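Local coordinates for protein alanine racemase (Corynebacterium glutamicum, PDB 2DY3) that binds pyridoxal-5'-phosphate and belongs to the alanine racemase family, pairing an N-terminal TIM-barrel domain with a C-terminal beta domain, at residues B[89-100]-B[112-122]. Sequence-based numbering, arbitrary orientation.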
loop_
_atom_site.group_PDB
_atom_site.type_symbol
_atom_site.label_atom_id
_atom_site.label_comp_id
_atom_site.label_asym_id
_atom_site.label_seq_id
_atom_site.Cartn_x
_atom_site.Cartn_y
_atom_site.Cartn_z
ATOM N N ARG B 89 18.355 -8.054 20.170
ATOM C CA ARG B 89 19.071 -7.500 21.311
ATOM C C ARG B 89 18.894 -5.990 21.317
ATOM O O ARG B 89 18.819 -5.368 22.377
ATOM C CB ARG B 89 20.569 -7.847 21.232
ATOM C CG ARG B 89 21.437 -7.146 22.286
ATOM C CD ARG B 89 20.933 -7.415 23.698
ATOM N NE ARG B 89 21.633 -6.607 24.694
ATOM C CZ ARG B 89 22.832 -6.897 25.197
ATOM N NH1 ARG B 89 23.478 -7.989 24.807
ATOM N NH2 ARG B 89 23.390 -6.089 26.092
ATOM N N ALA B 90 18.829 -5.406 20.127
ATOM C CA ALA B 90 18.644 -3.966 19.985
ATOM C C ALA B 90 17.313 -3.554 20.603
ATOM O O ALA B 90 17.185 -2.457 21.145
ATOM C CB ALA B 90 18.677 -3.577 18.513
ATOM N N ALA B 91 16.323 -4.439 20.522
ATOM C CA ALA B 91 15.007 -4.153 21.079
ATOM C C ALA B 91 15.075 -4.261 22.599
ATOM O O ALA B 91 14.572 -3.391 23.321
ATOM C CB ALA B 91 13.982 -5.125 20.525
ATOM N N ILE B 92 15.698 -5.334 23.077
ATOM C CA ILE B 92 15.858 -5.541 24.509
ATOM C C ILE B 92 16.497 -4.299 25.129
ATOM O O ILE B 92 16.061 -3.828 26.180
ATOM C CB ILE B 92 16.760 -6.751 24.812
ATOM C CG1 ILE B 92 16.114 -8.035 24.289
ATOM C CG2 ILE B 92 16.993 -6.855 26.318
ATOM C CD1 ILE B 92 16.980 -9.276 24.456
ATOM N N ASP B 93 17.529 -3.778 24.469
ATOM C CA ASP B 93 18.232 -2.591 24.945
ATOM C C ASP B 93 17.311 -1.376 25.051
ATOM O O ASP B 93 17.588 -0.440 25.808
ATOM C CB ASP B 93 19.397 -2.232 24.013
ATOM C CG ASP B 93 20.477 -3.293 23.979
ATOM O OD1 ASP B 93 20.646 -4.012 24.984
ATOM O OD2 ASP B 93 21.174 -3.391 22.945
ATOM N N ARG B 94 16.226 -1.391 24.281
ATOM C CA ARG B 94 15.268 -0.290 24.273
ATOM C C ARG B 94 14.039 -0.591 25.137
ATOM O O ARG B 94 12.981 0.023 24.972
ATOM C CB ARG B 94 14.843 0.006 22.830
ATOM C CG ARG B 94 16.004 0.400 21.923
ATOM C CD ARG B 94 15.944 1.870 21.559
ATOM N NE ARG B 94 15.194 2.087 20.332
ATOM C CZ ARG B 94 14.663 3.249 19.968
ATOM N NH1 ARG B 94 14.784 4.320 20.741
ATOM N NH2 ARG B 94 14.026 3.340 18.812
ATOM N N ASN B 95 14.189 -1.535 26.059
ATOM C CA ASN B 95 13.106 -1.920 26.959
ATOM C C ASN B 95 11.854 -2.359 26.209
ATOM O O ASN B 95 10.736 -1.981 26.556
ATOM C CB ASN B 95 12.773 -0.768 27.917
ATOM C CG ASN B 95 11.715 -1.148 28.944
ATOM O OD1 ASN B 95 11.764 -2.233 29.535
ATOM N ND2 ASN B 95 10.759 -0.252 29.167
ATOM N N ILE B 96 12.052 -3.160 25.172
ATOM C CA ILE B 96 10.940 -3.680 24.392
ATOM C C ILE B 96 10.719 -5.136 24.795
ATOM O O ILE B 96 11.653 -5.938 24.783
ATOM C CB ILE B 96 11.241 -3.615 22.871
ATOM C CG1 ILE B 96 11.300 -2.154 22.422
ATOM C CG2 ILE B 96 10.170 -4.381 22.091
ATOM C CD1 ILE B 96 11.835 -1.954 21.016
ATOM N N ASP B 97 9.493 -5.469 25.188
ATOM C CA ASP B 97 9.179 -6.840 25.565
ATOM C C ASP B 97 9.111 -7.686 24.296
ATOM O O ASP B 97 8.578 -7.248 23.278
ATOM C CB ASP B 97 7.830 -6.917 26.290
ATOM C CG ASP B 97 7.849 -6.247 27.652
ATOM O OD1 ASP B 97 6.944 -6.536 28.452
ATOM O OD2 ASP B 97 8.755 -5.433 27.922
ATOM N N LEU B 98 9.654 -8.897 24.361
ATOM C CA LEU B 98 9.643 -9.795 23.217
ATOM C C LEU B 98 8.810 -11.021 23.523
ATOM O O LEU B 98 8.902 -11.591 24.613
ATOM C CB LEU B 98 11.067 -10.245 22.873
ATOM C CG LEU B 98 12.056 -9.192 22.385
ATOM C CD1 LEU B 98 13.426 -9.829 22.209
ATOM C CD2 LEU B 98 11.558 -8.587 21.075
ATOM N N ALA B 99 7.990 -11.428 22.563
ATOM C CA ALA B 99 7.169 -12.618 22.738
ATOM C C ALA B 99 7.999 -13.862 22.429
ATOM O O ALA B 99 8.814 -13.859 21.503
ATOM C CB ALA B 99 5.963 -12.567 21.802
ATOM N N VAL B 100 7.805 -14.915 23.212
ATOM C CA VAL B 100 8.488 -16.173 22.962
ATOM C C VAL B 100 7.495 -16.920 22.070
ATOM O O VAL B 100 6.451 -17.361 22.550
ATOM C CB VAL B 100 8.704 -16.977 24.267
ATOM C CG1 VAL B 100 9.547 -18.216 23.981
ATOM C CG2 VAL B 100 9.380 -16.099 25.314
ATOM N N THR B 112 21.164 -14.967 25.644
ATOM C CA THR B 112 21.507 -13.555 25.475
ATOM C C THR B 112 21.988 -12.976 26.799
ATOM O O THR B 112 21.291 -13.074 27.817
ATOM C CB THR B 112 20.298 -12.713 25.025
ATOM O OG1 THR B 112 19.934 -13.059 23.685
ATOM C CG2 THR B 112 20.646 -11.227 25.094
ATOM N N ASP B 113 23.164 -12.356 26.782
ATOM C CA ASP B 113 23.719 -11.773 28.001
ATOM C C ASP B 113 23.311 -10.319 28.181
ATOM O O ASP B 113 24.045 -9.399 27.814
ATOM C CB ASP B 113 25.248 -11.888 28.008
ATOM C CG ASP B 113 25.872 -11.336 29.285
ATOM O OD1 ASP B 113 25.121 -10.853 30.165
ATOM O OD2 ASP B 113 27.111 -11.388 29.412
ATOM N N ALA B 114 22.124 -10.132 28.746
ATOM C CA ALA B 114 21.571 -8.818 29.030
ATOM C C ALA B 114 21.074 -8.894 30.467
ATOM O O ALA B 114 20.648 -9.954 30.920
ATOM C CB ALA B 114 20.418 -8.510 28.086
ATOM N N GLU B 115 21.129 -7.772 31.174
ATOM C CA GLU B 115 20.717 -7.705 32.574
ATOM C C GLU B 115 19.337 -8.266 32.904
ATOM O O GLU B 115 19.224 -9.238 33.655
ATOM C CB GLU B 115 20.816 -6.257 33.070
ATOM C CG GLU B 115 20.223 -5.235 32.106
ATOM C CD GLU B 115 20.402 -3.801 32.573
ATOM O OE1 GLU B 115 19.794 -3.424 33.599
ATOM O OE2 GLU B 115 21.154 -3.051 31.912
ATOM N N HIS B 116 18.289 -7.661 32.354
ATOM C CA HIS B 116 16.927 -8.114 32.639
ATOM C C HIS B 116 16.035 -8.069 31.400
ATOM O O HIS B 116 15.604 -7.002 30.971
ATOM C CB HIS B 116 16.340 -7.248 33.756
ATOM C CG HIS B 116 14.891 -7.495 34.021
ATOM N ND1 HIS B 116 13.897 -7.061 33.172
ATOM C CD2 HIS B 116 14.265 -8.117 35.048
ATOM C CE1 HIS B 116 12.721 -7.402 33.665
ATOM N NE2 HIS B 116 12.915 -8.045 34.802
ATOM N N ILE B 117 15.750 -9.241 30.843
ATOM C CA ILE B 117 14.945 -9.354 29.631
ATOM C C ILE B 117 13.468 -9.675 29.881
ATOM O O ILE B 117 13.138 -10.742 30.393
ATOM C CB ILE B 117 15.541 -10.442 28.703
ATOM C CG1 ILE B 117 17.004 -10.114 28.401
ATOM C CG2 ILE B 117 14.739 -10.536 27.415
ATOM C CD1 ILE B 117 17.774 -11.261 27.785
ATOM N N ARG B 118 12.588 -8.744 29.512
ATOM C CA ARG B 118 11.148 -8.940 29.678
ATOM C C ARG B 118 10.591 -9.702 28.476
ATOM O O ARG B 118 10.763 -9.286 27.326
ATOM C CB ARG B 118 10.424 -7.589 29.808
ATOM C CG ARG B 118 10.487 -6.958 31.211
ATOM C CD ARG B 118 10.025 -5.502 31.211
ATOM N NE ARG B 118 8.641 -5.350 30.761
ATOM C CZ ARG B 118 7.571 -5.592 31.513
ATOM N NH1 ARG B 118 7.713 -5.996 32.771
ATOM N NH2 ARG B 118 6.358 -5.443 31.004
ATOM N N VAL B 119 9.932 -10.822 28.746
ATOM C CA VAL B 119 9.346 -11.625 27.687
ATOM C C VAL B 119 7.902 -12.005 28.008
ATOM O O VAL B 119 7.482 -12.012 29.170
ATOM C CB VAL B 119 10.143 -12.941 27.448
ATOM C CG1 VAL B 119 11.582 -12.637 27.093
ATOM C CG2 VAL B 119 10.071 -13.823 28.680
ATOM N N SER B 120 7.145 -12.306 26.963
ATOM C CA SER B 120 5.764 -12.734 27.117
ATOM C C SER B 120 5.652 -13.977 26.252
ATOM O O SER B 120 6.015 -13.953 25.076
ATOM C CB SER B 120 4.805 -11.645 26.634
ATOM O OG SER B 120 3.463 -12.085 26.746
ATOM N N ILE B 121 5.177 -15.073 26.826
ATOM C CA ILE B 121 5.075 -16.306 26.063
ATOM C C ILE B 121 3.841 -16.343 25.176
ATOM O O ILE B 121 2.716 -16.281 25.667
ATOM C CB ILE B 121 5.037 -17.550 26.981
ATOM C CG1 ILE B 121 6.165 -17.488 28.015
ATOM C CG2 ILE B 121 5.213 -18.802 26.143
ATOM C CD1 ILE B 121 6.097 -18.603 29.047
ATOM N N LYS B 122 4.061 -16.427 23.866
ATOM C CA LYS B 122 2.952 -16.512 22.930
ATOM C C LYS B 122 2.560 -17.984 22.899
ATOM O O LYS B 122 3.382 -18.851 22.588
ATOM C CB LYS B 122 3.369 -16.056 21.531
ATOM C CG LYS B 122 2.269 -16.245 20.494
ATOM C CD LYS B 122 2.635 -15.607 19.159
ATOM C CE LYS B 122 1.642 -16.002 18.077
ATOM N NZ LYS B 122 0.275 -15.553 18.395
HETATM O O HOH W 1 15.993 -4.886 28.971
HETATM O O HOH W 2 12.726 -7.863 25.948
#
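Four backbone hydrogen bonds join strand 97-100 to strand 117-122 in parallel. Leu98 N donates to Arg118 O and Leu98 O accepts from Ser120 N; Val100 N then reaches Ser120 O (2.8 Å) and Val100 O receives Lys122 N. Together with helix 103-110 the strands form a beta-alpha-beta unit of the TIM barrel, and strands 76-81 and 150-156 continue the sheet on either side.

The ionic contact is a salt bridge between Asp97 and Arg118. Arg118 NE meets Asp97 OD2 at 2.8 Å on its syn side, whereas the bond from Arg118 NH2 to Asp97 OD1 is weak, bent to 117° at the hydrogen. A bend at chi3 (60°) turns the guanidinium toward the carboxylate, and the two planes stand 53° apart, so the two-pronged pairing is twisted rather than flat. Glu76 forms a second salt bridge with Arg118 NH2.

Apolar contacts take over toward the helix 88-92 end. Ile92 CG2 lies 3.9 Å from Ile117 CG1 and also touches the Ala114 methyl, which sits over one face of the Arg89 guanidinium, 4.0 Å above its plane. Arg89 NE is tied to Asp93 OD1 at 2.8 Å, which probably restrains that group beside the methyl. In the strands, Val100 CG2 packs on Val119 CB, with Leu109 of helix 103-110 touching both residues.

Where the two segments separate, one water bridges Ile92 O and His116 O. The backbone ladder thus spans the strands, whose Lys122 side chain comes to about 5 Å from the pyridoxal-5'-phosphate, while the helix-end residues meet through side chains and a water.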